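Local atomic coordinates of transcriptional regulator, TetR family (PDB entry 3VPR), a protein that represses transcription as a TetR-family regulator, probably by binding operator DNA through a helix-turn-helix motif. Residues 7-12 and 52-57; 68-73 and 123-128; 87-90 and 96-99. One frame throughout, in Å; residues are numbered along the deposited sequence.

In the fold
The three contacts show how chemistry follows position in an all-helical repressor. Interactions 1 and 3 are buried and touch each other, with centres about 12 Å apart; interaction 2 lies at the surface, its centre about 27 Å from that of interaction 1. Helix 47-70 serves both 1 and 2: its early turns meet helix 4-19, its late part helix 109-135, whereas interaction 3 pairs helices 75-92 and 94-103. Aliphatic branches carry interaction 1, aromatic rings interaction 3, and in interaction 2 one leucine lies against polar oxygens, with ion pairs farther out. A tyrosine hydroxyl of interaction 3 bonds back to segment 52-57 of interaction 1.

Interaction 1. Residues 7-12 and 52-57; sequences RILEEA and YEISLL
Leu9 and Ile54 reach past each other, each from its own helix, and the path each takes defines the contact. Leu9 sets out toward helix 47-70 and forks there, CD1 against Glu53 and CD2 beside Ile54, with Leu9 CD2 4.2 Å from Ile54 CG1. Ile54 leaves its helix alongside the interface rather than into it, and its longer branch, CG1 to CD1, turns in: with CG1 anti to the carbonyl carbon (chi1 -77°), Ile54 CD1 comes to 3.5 Å from Leu9 O and, one turn on, 4.0 Å from Ala12 CB. A methyl thus rests on a backbone oxygen, a van der Waals contact without a hydrogen bond. Glu53 runs obliquely across Leu9, with Leu9 CD1 3.8 Å from Glu53 OE1, while OE2 of Glu53 makes a weak, long ion pair with Arg5. Phe44 of helix 37-44 packs against both Leu9 and Glu53. The segment axes pass 10.0 Å apart and cross at -88°, which confines contact to this small patch. Such a nearly perpendicular packing of the first helix on the helix that follows the predicted helix-turn-helix is characteristic of the N-terminal DNA-binding domain of TetR-family repressors.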
loop_
_atom_site.group_PDB
_atom_site.type_symbol
_atom_site.label_atom_id
_atom_site.label_comp_id
_atom_site.label_asym_id
_atom_site.label_seq_id
_atom_site.Cartn_x
_atom_site.Cartn_y
_atom_site.Cartn_z
ATOM N N ARG A 7 0.838 19.925 20.597
ATOM C CA ARG A 7 2.076 20.252 19.893
ATOM C C ARG A 7 3.014 19.057 19.953
ATOM O O ARG A 7 3.718 18.747 18.997
ATOM C CB ARG A 7 2.751 21.485 20.522
ATOM N N ILE A 8 3.019 18.383 21.088
ATOM C CA ILE A 8 3.863 17.217 21.225
ATOM C C ILE A 8 3.450 16.158 20.204
ATOM O O ILE A 8 4.318 15.545 19.572
ATOM C CB ILE A 8 3.775 16.627 22.649
ATOM C CG1 ILE A 8 4.308 17.649 23.663
ATOM C CG2 ILE A 8 4.556 15.315 22.723
ATOM C CD1 ILE A 8 4.247 17.199 25.131
ATOM N N LEU A 9 2.143 15.961 20.001
ATOM C CA LEU A 9 1.704 14.916 19.063
ATOM C C LEU A 9 1.958 15.259 17.602
ATOM O O LEU A 9 2.415 14.408 16.846
ATOM C CB LEU A 9 0.229 14.570 19.266
ATOM C CG LEU A 9 -0.077 13.943 20.630
ATOM C CD1 LEU A 9 -1.560 13.610 20.727
ATOM C CD2 LEU A 9 0.766 12.679 20.816
ATOM N N GLU A 10 1.668 16.497 17.207
ATOM C CA GLU A 10 1.903 16.914 15.831
ATOM C C GLU A 10 3.402 16.946 15.509
ATOM O O GLU A 10 3.822 16.518 14.444
ATOM C CB GLU A 10 1.297 18.299 15.575
ATOM C CG GLU A 10 1.686 18.884 14.213
ATOM C CD GLU A 10 0.727 19.956 13.724
ATOM O OE1 GLU A 10 0.326 20.811 14.538
ATOM O OE2 GLU A 10 0.385 19.950 12.521
ATOM N N GLU A 11 4.195 17.445 16.445
ATOM C CA GLU A 11 5.640 17.528 16.261
ATOM C C GLU A 11 6.285 16.160 16.247
ATOM O O GLU A 11 7.238 15.929 15.507
ATOM C CB GLU A 11 6.285 18.376 17.361
ATOM C CG GLU A 11 5.949 19.865 17.275
ATOM C CD GLU A 11 6.428 20.495 15.978
ATOM O OE1 GLU A 11 7.656 20.496 15.737
ATOM O OE2 GLU A 11 5.577 20.986 15.199
ATOM N N ALA A 12 5.781 15.263 17.084
ATOM C CA ALA A 12 6.298 13.902 17.142
ATOM C C ALA A 12 5.971 13.248 15.804
ATOM O O ALA A 12 6.824 12.620 15.180
ATOM C CB ALA A 12 5.635 13.121 18.271
ATOM N N TYR A 52 0.610 5.591 19.669
ATOM C CA TYR A 52 -0.771 5.138 19.753
ATOM C C TYR A 52 -1.754 6.302 19.545
ATOM O O TYR A 52 -2.678 6.194 18.747
ATOM C CB TYR A 52 -1.006 4.460 21.111
ATOM C CG TYR A 52 -2.451 4.200 21.429
ATOM C CD1 TYR A 52 -3.229 3.361 20.623
ATOM C CD2 TYR A 52 -3.055 4.816 22.519
ATOM C CE1 TYR A 52 -4.568 3.152 20.896
ATOM C CE2 TYR A 52 -4.390 4.615 22.804
ATOM C CZ TYR A 52 -5.146 3.786 21.992
ATOM O OH TYR A 52 -6.481 3.611 22.272
ATOM N N GLU A 53 -1.542 7.414 20.247
ATOM C CA GLU A 53 -2.433 8.569 20.120
ATOM C C GLU A 53 -2.369 9.228 18.739
ATOM O O GLU A 53 -3.377 9.710 18.226
ATOM C CB GLU A 53 -2.159 9.577 21.242
ATOM C CG GLU A 53 -2.841 9.145 22.533
ATOM C CD GLU A 53 -2.630 10.087 23.687
ATOM O OE1 GLU A 53 -2.844 11.307 23.521
ATOM O OE2 GLU A 53 -2.261 9.595 24.774
ATOM N N ILE A 54 -1.190 9.226 18.127
ATOM C CA ILE A 54 -1.072 9.759 16.784
ATOM C C ILE A 54 -1.929 8.881 15.849
ATOM O O ILE A 54 -2.683 9.385 15.016
ATOM C CB ILE A 54 0.394 9.742 16.316
ATOM C CG1 ILE A 54 1.156 10.893 16.983
ATOM C CG2 ILE A 54 0.467 9.830 14.792
ATOM C CD1 ILE A 54 2.647 10.894 16.717
ATOM N N SER A 55 -1.817 7.565 15.997
ATOM C CA SER A 55 -2.588 6.639 15.160
ATOM C C SER A 55 -4.086 6.846 15.362
ATOM O O SER A 55 -4.843 6.950 14.400
ATOM C CB SER A 55 -2.212 5.197 15.495
ATOM O OG SER A 55 -0.842 4.973 15.214
ATOM N N LEU A 56 -4.505 6.914 16.619
ATOM C CA LEU A 56 -5.910 7.141 16.958
ATOM C C LEU A 56 -6.410 8.426 16.285
ATOM O O LEU A 56 -7.418 8.413 15.584
ATOM C CB LEU A 56 -6.050 7.260 18.478
ATOM C CG LEU A 56 -7.119 6.434 19.196
ATOM C CD1 LEU A 56 -7.026 4.969 18.775
ATOM C CD2 LEU A 56 -6.916 6.581 20.702
ATOM N N LEU A 57 -5.695 9.530 16.492
ATOM C CA LEU A 57 -6.057 10.822 15.894
ATOM C C LEU A 57 -6.278 10.717 14.384
ATOM O O LEU A 57 -7.233 11.270 13.837
ATOM C CB LEU A 57 -4.964 11.857 16.182
ATOM C CG LEU A 57 -5.147 13.299 15.695
ATOM C CD1 LEU A 57 -4.363 14.232 16.610
ATOM C CD2 LEU A 57 -4.691 13.449 14.234
#

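Interaction 2. Residues 68-73 and 123-128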
loop_
_atom_site.group_PDB
_atom_site.type_symbol
_atom_site.label_atom_id
_atom_site.label_comp_id
_atom_site.label_asym_id
_atom_site.label_seq_id
_atom_site.Cartn_x
_atom_site.Cartn_y
_atom_site.Cartn_z
ATOM N N LYS A 68 -19.779 10.517 7.248
ATOM C CA LYS A 68 -20.541 11.567 6.602
ATOM C C LYS A 68 -21.186 10.975 5.349
ATOM O O LYS A 68 -22.358 11.238 5.054
ATOM C CB LYS A 68 -19.633 12.724 6.182
ATOM C CG LYS A 68 -18.513 13.097 7.157
ATOM C CD LYS A 68 -19.034 13.615 8.482
ATOM C CE LYS A 68 -17.956 14.355 9.265
ATOM N NZ LYS A 68 -18.537 15.023 10.466
ATOM N N ALA A 69 -20.416 10.163 4.627
ATOM C CA ALA A 69 -20.877 9.558 3.382
ATOM C C ALA A 69 -22.058 8.612 3.535
ATOM O O ALA A 69 -22.872 8.490 2.622
ATOM C CB ALA A 69 -19.716 8.837 2.688
ATOM N N LEU A 70 -22.147 7.934 4.676
ATOM C CA LEU A 70 -23.239 7.008 4.922
ATOM C C LEU A 70 -24.589 7.732 4.892
ATOM O O LEU A 70 -25.633 7.122 4.631
ATOM C CB LEU A 70 -23.052 6.317 6.278
ATOM C CG LEU A 70 -21.914 5.299 6.422
ATOM C CD1 LEU A 70 -21.880 4.749 7.842
ATOM C CD2 LEU A 70 -22.113 4.168 5.431
ATOM N N GLU A 71 -24.554 9.038 5.137
ATOM C CA GLU A 71 -25.763 9.852 5.161
ATOM C C GLU A 71 -26.236 10.334 3.795
ATOM O O GLU A 71 -27.301 10.942 3.687
ATOM C CB GLU A 71 -25.566 11.051 6.094
ATOM C CG GLU A 71 -25.347 10.666 7.553
ATOM C CD GLU A 71 -26.501 9.864 8.124
ATOM O OE1 GLU A 71 -27.632 10.391 8.148
ATOM O OE2 GLU A 71 -26.282 8.706 8.548
ATOM N N VAL A 72 -25.457 10.062 2.752
ATOM C CA VAL A 72 -25.835 10.471 1.403
ATOM C C VAL A 72 -26.741 9.412 0.773
ATOM O O VAL A 72 -26.347 8.254 0.618
ATOM C CB VAL A 72 -24.589 10.680 0.508
ATOM C CG1 VAL A 72 -25.011 11.057 -0.908
ATOM C CG2 VAL A 72 -23.705 11.767 1.106
ATOM N N ALA A 73 -27.955 9.823 0.417
ATOM C CA ALA A 73 -28.944 8.933 -0.181
ATOM C C ALA A 73 -28.414 8.181 -1.402
ATOM O O ALA A 73 -28.325 6.960 -1.379
ATOM C CB ALA A 73 -30.198 9.726 -0.553
ATOM N N GLU A 123 -13.579 0.337 6.909
ATOM C CA GLU A 123 -13.780 -0.580 5.793
ATOM C C GLU A 123 -15.229 -1.065 5.780
ATOM O O GLU A 123 -15.832 -1.247 4.718
ATOM C CB GLU A 123 -12.806 -1.763 5.908
ATOM C CG GLU A 123 -13.036 -2.872 4.891
ATOM C CD GLU A 123 -11.777 -3.674 4.605
ATOM O OE1 GLU A 123 -10.967 -3.880 5.533
ATOM O OE2 GLU A 123 -11.598 -4.109 3.451
ATOM N N GLU A 124 -15.793 -1.257 6.968
ATOM C CA GLU A 124 -17.180 -1.704 7.090
ATOM C C GLU A 124 -18.168 -0.619 6.641
ATOM O O GLU A 124 -19.216 -0.929 6.079
ATOM C CB GLU A 124 -17.473 -2.136 8.531
ATOM C CG GLU A 124 -18.880 -2.683 8.743
ATOM C CD GLU A 124 -19.248 -3.771 7.741
ATOM O OE1 GLU A 124 -18.491 -4.766 7.629
ATOM O OE2 GLU A 124 -20.299 -3.629 7.067
ATOM N N ASN A 125 -17.837 0.650 6.870
ATOM C CA ASN A 125 -18.729 1.728 6.435
ATOM C C ASN A 125 -18.719 1.808 4.907
ATOM O O ASN A 125 -19.743 2.116 4.277
ATOM C CB ASN A 125 -18.298 3.080 7.012
ATOM C CG ASN A 125 -18.607 3.212 8.495
ATOM O OD1 ASN A 125 -19.617 2.697 8.969
ATOM N ND2 ASN A 125 -17.746 3.919 9.231
ATOM N N LEU A 126 -17.563 1.527 4.304
ATOM C CA LEU A 126 -17.466 1.573 2.853
ATOM C C LEU A 126 -18.300 0.433 2.286
ATOM O O LEU A 126 -19.041 0.611 1.322
ATOM C CB LEU A 126 -16.004 1.439 2.397
ATOM C CG LEU A 126 -15.758 1.406 0.881
ATOM C CD1 LEU A 126 -16.386 2.620 0.229
ATOM C CD2 LEU A 126 -14.241 1.357 0.599
ATOM N N ARG A 127 -18.173 -0.739 2.898
ATOM C CA ARG A 127 -18.920 -1.906 2.466
ATOM C C ARG A 127 -20.415 -1.644 2.537
ATOM O O ARG A 127 -21.166 -2.055 1.644
ATOM C CB ARG A 127 -18.564 -3.117 3.329
ATOM C CG ARG A 127 -17.119 -3.571 3.168
ATOM C CD ARG A 127 -16.882 -4.923 3.827
ATOM N NE ARG A 127 -15.481 -5.324 3.733
ATOM C CZ ARG A 127 -14.978 -6.435 4.264
ATOM N NH1 ARG A 127 -15.764 -7.267 4.931
ATOM N NH2 ARG A 127 -13.687 -6.715 4.132
ATOM N N ALA A 128 -20.845 -0.958 3.594
ATOM C CA ALA A 128 -22.266 -0.640 3.751
ATOM C C ALA A 128 -22.745 0.226 2.591
ATOM O O ALA A 128 -23.853 0.037 2.099
ATOM C CB ALA A 128 -22.521 0.080 5.089
#
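Leu70, late in helix 47-70, lays its two methyls against Asn125 and Ala128 on helix 109-135, joining the helix that leads out of the TetR DNA-binding domain to the helical C-terminal domain. The leucine and asparagine side chains cross at about a right angle. CD1 of Leu70 meets the amide end, 3.3 Å from Asn125 OD1, and CD2 meets the main chain, 3.3 Å from Asn125 O. A turn farther along, Ala128 CB adds an apolar partner 4.1 Å from Leu70 CD2. The fork of Leu70 thus sets one methyl against each of the two oxygens of Asn125, and no hydrogen bond crosses between the segments. The fork is aimed by a CG anti to the carbonyl carbon (chi1 -70°).

In the next shell, Ile129 packs on both Ala69 and Leu70, while Arg132 grips two carbonyls of the 68-73 chain: its NH2 donates to Val72 O, and its NH1 makes a weak bond to Leu70 O. The backbone bonds here span three residues, Glu71 N to Lys68 O and Val72 N to Ala69 O. Farther out, on the side of helix 109-135 turned from Leu70, Glu123 is salt-bridged to Arg149 of helix 144-161. The same Glu123 OE2 also accepts a weak bond from Arg127 NH2, at 3.4 Å with an N-H...O angle of 153°.

Interaction 3. Residues 87-90 and 96-99; sequences ARYF and FFVT
Phe97 is met by two successive residues of one helix in two different ways: Phe90 brings its CA and the edge of its ring to one face, and Tyr89 meets the rim. On the face side, the backbone itself takes part. Phe90 CA sits 4.1 Å from the centroid of the Phe97 ring and 29° off its normal, a CH-pi contact, and the Phe90 ring comes to the same face edge-on, its CD1 3.9 Å from Phe97 CG. This T-shaped pair has its planes at 79°. Tyr89 differs: its ring is also steeply inclined to that of Phe97, but the two meet rim to rim, with Tyr89 CD2 3.5 Å from Phe97 CZ and neither ring over the other. Because Tyr89 CG is anti to its own nitrogen (chi1 -172°), the ring lies alongside the CE2-CZ edge of Phe97, and its hydroxyl goes on to hydrogen-bond Leu57 O on helix 47-70. Phe90 in turn packs on Met158 and Ile159 of helix 144-161. With an alanine at Phe97, both the T-shaped and the rim contacts would be lost, and the gap opened between the helices would probably leave the Tyr89 ring less firmly placed. The three rings form an aromatic cluster that joins the consecutive helices 75-92 and 94-103, within the all-helical core of the TetR-type C-terminal domain.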
loop_
_atom_site.group_PDB
_atom_site.type_symbol
_atom_site.label_atom_id
_atom_site.label_comp_id
_atom_site.label_asym_id
_atom_site.label_seq_id
_atom_site.Cartn_x
_atom_site.Cartn_y
_atom_site.Cartn_z
ATOM N N ALA A 87 -9.337 10.977 1.144
ATOM C CA ALA A 87 -8.145 11.554 0.523
ATOM C C ALA A 87 -7.818 12.954 1.035
ATOM O O ALA A 87 -6.650 13.308 1.186
ATOM C CB ALA A 87 -8.318 11.587 -1.009
ATOM N N ARG A 88 -8.845 13.759 1.280
ATOM C CA ARG A 88 -8.613 15.104 1.787
ATOM C C ARG A 88 -8.049 15.024 3.201
ATOM O O ARG A 88 -7.060 15.679 3.521
ATOM C CB ARG A 88 -9.903 15.924 1.792
ATOM C CG ARG A 88 -9.768 17.215 2.584
ATOM C CD ARG A 88 -10.958 18.136 2.420
ATOM N NE ARG A 88 -10.834 18.970 1.232
ATOM C CZ ARG A 88 -11.610 20.012 0.956
ATOM N NH1 ARG A 88 -12.584 20.369 1.785
ATOM N NH2 ARG A 88 -11.409 20.702 -0.156
ATOM N N TYR A 89 -8.674 14.213 4.046
ATOM C CA TYR A 89 -8.202 14.066 5.412
ATOM C C TYR A 89 -6.765 13.550 5.403
ATOM O O TYR A 89 -5.915 14.033 6.141
ATOM C CB TYR A 89 -9.081 13.087 6.181
ATOM C CG TYR A 89 -8.750 13.048 7.646
ATOM C CD1 TYR A 89 -9.244 14.019 8.511
ATOM C CD2 TYR A 89 -7.920 12.061 8.167
ATOM C CE1 TYR A 89 -8.922 14.016 9.858
ATOM C CE2 TYR A 89 -7.591 12.043 9.520
ATOM C CZ TYR A 89 -8.094 13.027 10.360
ATOM O OH TYR A 89 -7.770 13.032 11.700
ATOM N N PHE A 90 -6.499 12.554 4.567
ATOM C CA PHE A 90 -5.161 11.986 4.474
ATOM C C PHE A 90 -4.119 13.070 4.192
ATOM O O PHE A 90 -3.090 13.145 4.863
ATOM C CB PHE A 90 -5.120 10.927 3.369
ATOM C CG PHE A 90 -3.767 10.762 2.738
ATOM C CD1 PHE A 90 -2.720 10.180 3.449
ATOM C CD2 PHE A 90 -3.532 11.204 1.427
ATOM C CE1 PHE A 90 -1.446 10.031 2.868
ATOM C CE2 PHE A 90 -2.262 11.061 0.834
ATOM C CZ PHE A 90 -1.218 10.475 1.556
ATOM N N PHE A 96 0.664 12.261 10.230
ATOM C CA PHE A 96 0.043 11.297 11.134
ATOM C C PHE A 96 -0.137 9.941 10.453
ATOM O O PHE A 96 -0.031 8.894 11.092
ATOM C CB PHE A 96 -1.327 11.787 11.602
ATOM C CG PHE A 96 -1.267 12.924 12.571
ATOM C CD1 PHE A 96 -1.121 14.231 12.122
ATOM C CD2 PHE A 96 -1.353 12.689 13.940
ATOM C CE1 PHE A 96 -1.061 15.292 13.027
ATOM C CE2 PHE A 96 -1.294 13.744 14.859
ATOM C CZ PHE A 96 -1.147 15.047 14.402
ATOM N N PHE A 97 -0.424 9.970 9.156
ATOM C CA PHE A 97 -0.622 8.746 8.390
ATOM C C PHE A 97 0.690 8.029 8.140
ATOM O O PHE A 97 0.751 6.802 8.222
ATOM C CB PHE A 97 -1.331 9.067 7.079
ATOM C CG PHE A 97 -2.810 9.231 7.238
ATOM C CD1 PHE A 97 -3.660 8.134 7.129
ATOM C CD2 PHE A 97 -3.348 10.461 7.580
ATOM C CE1 PHE A 97 -5.027 8.264 7.363
ATOM C CE2 PHE A 97 -4.713 10.598 7.817
ATOM C CZ PHE A 97 -5.552 9.499 7.708
ATOM N N VAL A 98 1.738 8.788 7.842
ATOM C CA VAL A 98 3.041 8.189 7.617
ATOM C C VAL A 98 3.490 7.529 8.920
ATOM O O VAL A 98 4.114 6.469 8.915
ATOM C CB VAL A 98 4.076 9.247 7.180
ATOM C CG1 VAL A 98 5.475 8.621 7.112
ATOM C CG2 VAL A 98 3.683 9.818 5.820
ATOM N N THR A 99 3.145 8.145 10.043
ATOM C CA THR A 99 3.532 7.597 11.338
ATOM C C THR A 99 2.767 6.311 11.640
ATOM O O THR A 99 3.360 5.291 11.998
ATOM C CB THR A 99 3.267 8.608 12.482
ATOM O OG1 THR A 99 4.092 9.768 12.304
ATOM C CG2 THR A 99 3.577 7.976 13.836
#